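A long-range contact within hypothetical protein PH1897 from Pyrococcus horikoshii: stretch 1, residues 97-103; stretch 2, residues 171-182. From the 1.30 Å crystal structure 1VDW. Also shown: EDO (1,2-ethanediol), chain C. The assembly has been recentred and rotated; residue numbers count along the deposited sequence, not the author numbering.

Stretch 1 97-103: PFFAVSV
Stretch 2 171-182: TLGAIALELAYL

Stretch 1 enters as loop through Pro 97 (phi/psi -70/49), Phe 98 (-137/92) and Phe 99 (-157/160), then becomes a strand from Ala 100 (-163/171) through Val 101 (-110/133), Ser 102 (-126/123) and Val 103 (-137/127). Stretch 2 begins as loop, with Thr 171 at -140/92, Leu 172 at -87/-22, Gly 173 at 88/16 and the N-cap residue Ala 174 at -154/86; a helix then runs from Ile 175 through Leu 182, with phi between -55 and -69 and psi between -32 and -43. The positive phi of Gly 173 suits glycine, since a CB there would jam against the preceding carbonyl oxygen. Within the helix, Glu 178 N donates to Ala 174 O at 3.1 Å and Tyr 181 N to Leu 177 O at 2.7 Å.

The register is set by CA–CA distances of 5.8 Å for Phe 99 to Ala 174, 6.8 Å for Ala 100 to Leu 177 and 6.6 Å for Ser 102 to Ala 176. No hydrogen bond crosses between the stretches, so packing must account for the contact, which buries 384 Å² summed over both sides.

Phe 98 contributes most, with 114 Å² covered. Its CB points toward stretch 2, and chi1 -73° (m) with chi2 -62° places Leu 172 over one ring face: Leu 172 CD2 lies 4.2 Å from the Phe 98 ring centroid, 20° off the normal, a CH-pi geometry. Leu 172 adopts m,t (-52°, -178°), and its CD1 is 3.9 Å from Phe 98 CE1. At the ring edge, Phe 98 CE1 meets Tyr 181 OH at 3.5 Å, and Phe 98 CD1 meets Leu 177 CD1 at 4.2 Å. Tyr 181 (chi1 -72°, m; chi2 -5°) thus offers its own edge, while its hydroxyl is hydrogen-bonded elsewhere in the structure.

Leu 177, also m,t (-69°, -176°), spreads its methyls along stretch 1: CD1 lies 3.6 Å from Phe 99 N, and CD2 lies 3.6 Å from Ala 100 CB. Small side chains accompany the close backbone approach, with Ala 174 CB 3.8 Å from Phe 98 O and Ser 102 CB 4.1 Å from Ala 176 CB. Strand alternation turns Ala 100 and Ser 102 (chi1 175°, t) toward the helix and Val 101 (chi1 175°, t) away.

Glu 178 (chi1 -75°, m; chi2 158°, t; chi3 -60°) braces the loop before the helix: Leu 172 N donates to Glu 178 OE2 at 2.9 Å and 172°. At the helix start, Ile 175 N donates to O2 of the ethanediol at 3.0 Å.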

# COMPACT_ATOMS: atom_id res chain seq x y z
N PRO A 97 2.85 -4.05 -4.63
CA PRO A 97 4.19 -3.51 -4.37
C PRO A 97 4.56 -3.03 -2.98
O PRO A 97 5.10 -1.93 -2.82
CB PRO A 97 4.30 -2.41 -5.42
CG PRO A 97 2.93 -1.85 -5.43
CD PRO A 97 2.04 -3.09 -5.40
N PHE A 98 4.29 -3.87 -1.99
CA PHE A 98 4.63 -3.57 -0.60
C PHE A 98 5.20 -4.82 0.04
O PHE A 98 4.47 -5.66 0.54
CB PHE A 98 3.40 -3.11 0.19
CG PHE A 98 2.93 -1.73 -0.15
CD1 PHE A 98 3.76 -0.63 0.06
CD2 PHE A 98 1.68 -1.54 -0.70
CE1 PHE A 98 3.33 0.65 -0.30
CE2 PHE A 98 1.25 -0.27 -1.06
CZ PHE A 98 2.08 0.83 -0.86
N PHE A 99 6.52 -4.96 -0.01
CA PHE A 99 7.21 -6.09 0.60
C PHE A 99 8.65 -5.67 0.86
O PHE A 99 9.14 -4.72 0.26
CB PHE A 99 7.10 -7.36 -0.26
CG PHE A 99 7.51 -7.17 -1.68
CD1 PHE A 99 8.85 -7.27 -2.06
CD2 PHE A 99 6.55 -6.93 -2.66
CE1 PHE A 99 9.22 -7.13 -3.40
CE2 PHE A 99 6.92 -6.79 -4.00
CZ PHE A 99 8.25 -6.89 -4.37
N ALA A 100 9.32 -6.38 1.77
CA ALA A 100 10.67 -6.00 2.13
C ALA A 100 11.42 -7.09 2.85
O ALA A 100 10.85 -8.12 3.22
CB ALA A 100 10.62 -4.78 3.04
N VAL A 101 12.72 -6.85 3.02
CA VAL A 101 13.60 -7.74 3.77
C VAL A 101 13.91 -6.93 5.03
O VAL A 101 14.23 -5.74 4.94
CB VAL A 101 14.91 -8.02 3.03
CG1 VAL A 101 15.84 -8.85 3.92
CG2 VAL A 101 14.63 -8.76 1.74
N SER A 102 13.81 -7.56 6.20
CA SER A 102 14.05 -6.88 7.47
C SER A 102 15.10 -7.63 8.30
O SER A 102 14.93 -8.81 8.60
CB SER A 102 12.73 -6.81 8.25
OG SER A 102 12.90 -6.27 9.55
N VAL A 103 16.18 -6.94 8.67
CA VAL A 103 17.25 -7.55 9.44
C VAL A 103 17.74 -6.64 10.56
O VAL A 103 18.09 -5.48 10.32
CB VAL A 103 18.47 -7.88 8.54
CG1 VAL A 103 19.65 -8.35 9.39
CG2 VAL A 103 18.11 -8.94 7.53
N THR A 171 -3.03 0.53 5.60
CA THR A 171 -2.86 -0.82 6.13
C THR A 171 -2.23 -1.49 4.93
O THR A 171 -2.91 -1.99 4.03
CB THR A 171 -4.20 -1.45 6.53
OG1 THR A 171 -4.87 -0.58 7.45
CG2 THR A 171 -3.97 -2.80 7.20
N LEU A 172 -0.90 -1.47 4.90
CA LEU A 172 -0.16 -1.95 3.75
C LEU A 172 0.19 -3.42 3.65
O LEU A 172 0.43 -3.91 2.55
CB LEU A 172 1.11 -1.11 3.59
CG LEU A 172 0.88 0.40 3.57
CD1 LEU A 172 2.20 1.12 3.36
CD2 LEU A 172 -0.12 0.77 2.48
N GLY A 173 0.21 -4.13 4.78
CA GLY A 173 0.54 -5.54 4.73
C GLY A 173 2.03 -5.85 4.84
O GLY A 173 2.45 -6.96 4.51
N ALA A 174 2.82 -4.87 5.29
CA ALA A 174 4.27 -5.06 5.47
C ALA A 174 4.70 -4.07 6.55
O ALA A 174 5.14 -2.95 6.26
CB ALA A 174 5.01 -4.79 4.17
N ILE A 175 4.58 -4.50 7.80
CA ILE A 175 4.90 -3.64 8.93
C ILE A 175 6.31 -3.05 8.89
O ILE A 175 6.53 -1.94 9.37
CB ILE A 175 4.67 -4.39 10.27
CG1 ILE A 175 4.38 -3.38 11.38
CG2 ILE A 175 5.87 -5.24 10.64
CD1 ILE A 175 3.04 -2.68 11.23
N ALA A 176 7.27 -3.78 8.32
CA ALA A 176 8.63 -3.25 8.25
C ALA A 176 8.63 -1.96 7.43
O ALA A 176 9.29 -0.99 7.80
CB ALA A 176 9.58 -4.27 7.62
N LEU A 177 7.91 -1.96 6.32
CA LEU A 177 7.85 -0.77 5.49
C LEU A 177 7.09 0.34 6.18
O LEU A 177 7.45 1.51 6.07
CB LEU A 177 7.18 -1.06 4.15
CG LEU A 177 7.98 -1.94 3.19
CD1 LEU A 177 7.22 -2.03 1.88
CD2 LEU A 177 9.37 -1.36 2.97
N GLU A 178 6.03 -0.01 6.90
CA GLU A 178 5.27 1.03 7.56
C GLU A 178 6.12 1.72 8.62
O GLU A 178 6.07 2.93 8.77
CB GLU A 178 3.95 0.44 8.08
CG GLU A 178 3.00 0.24 6.89
CD GLU A 178 1.90 -0.78 7.11
OE1 GLU A 178 2.22 -1.96 7.36
OE2 GLU A 178 0.71 -0.40 7.01
N LEU A 179 6.94 0.95 9.33
CA LEU A 179 7.83 1.53 10.33
C LEU A 179 8.92 2.35 9.63
O LEU A 179 9.32 3.40 10.13
CB LEU A 179 8.44 0.42 11.19
CG LEU A 179 7.46 -0.17 12.20
CD1 LEU A 179 8.02 -1.46 12.78
CD2 LEU A 179 7.18 0.85 13.31
N ALA A 180 9.41 1.88 8.48
CA ALA A 180 10.42 2.61 7.73
C ALA A 180 9.82 3.93 7.23
O ALA A 180 10.51 4.96 7.20
CB ALA A 180 10.91 1.77 6.55
N TYR A 181 8.56 3.90 6.84
CA TYR A 181 7.88 5.10 6.36
C TYR A 181 7.77 6.10 7.50
O TYR A 181 7.94 7.30 7.30
CB TYR A 181 6.50 4.77 5.81
CG TYR A 181 6.49 4.03 4.49
CD1 TYR A 181 7.67 3.76 3.78
CD2 TYR A 181 5.29 3.58 3.94
CE1 TYR A 181 7.64 3.06 2.57
CE2 TYR A 181 5.25 2.88 2.74
CZ TYR A 181 6.43 2.63 2.06
OH TYR A 181 6.37 1.92 0.88
N LEU A 182 7.47 5.61 8.70
CA LEU A 182 7.40 6.48 9.87
C LEU A 182 8.78 7.11 10.09
O LEU A 182 8.90 8.31 10.34
CB LEU A 182 7.01 5.66 11.10
CG LEU A 182 7.16 6.33 12.46
CD1 LEU A 182 6.22 7.52 12.58
CD2 LEU A 182 6.89 5.31 13.55
C1 EDO C . 3.32 -9.37 9.46
O1 EDO C . 3.55 -10.21 8.33
C2 EDO C . 4.25 -8.15 9.38
O2 EDO C . 4.00 -7.40 8.18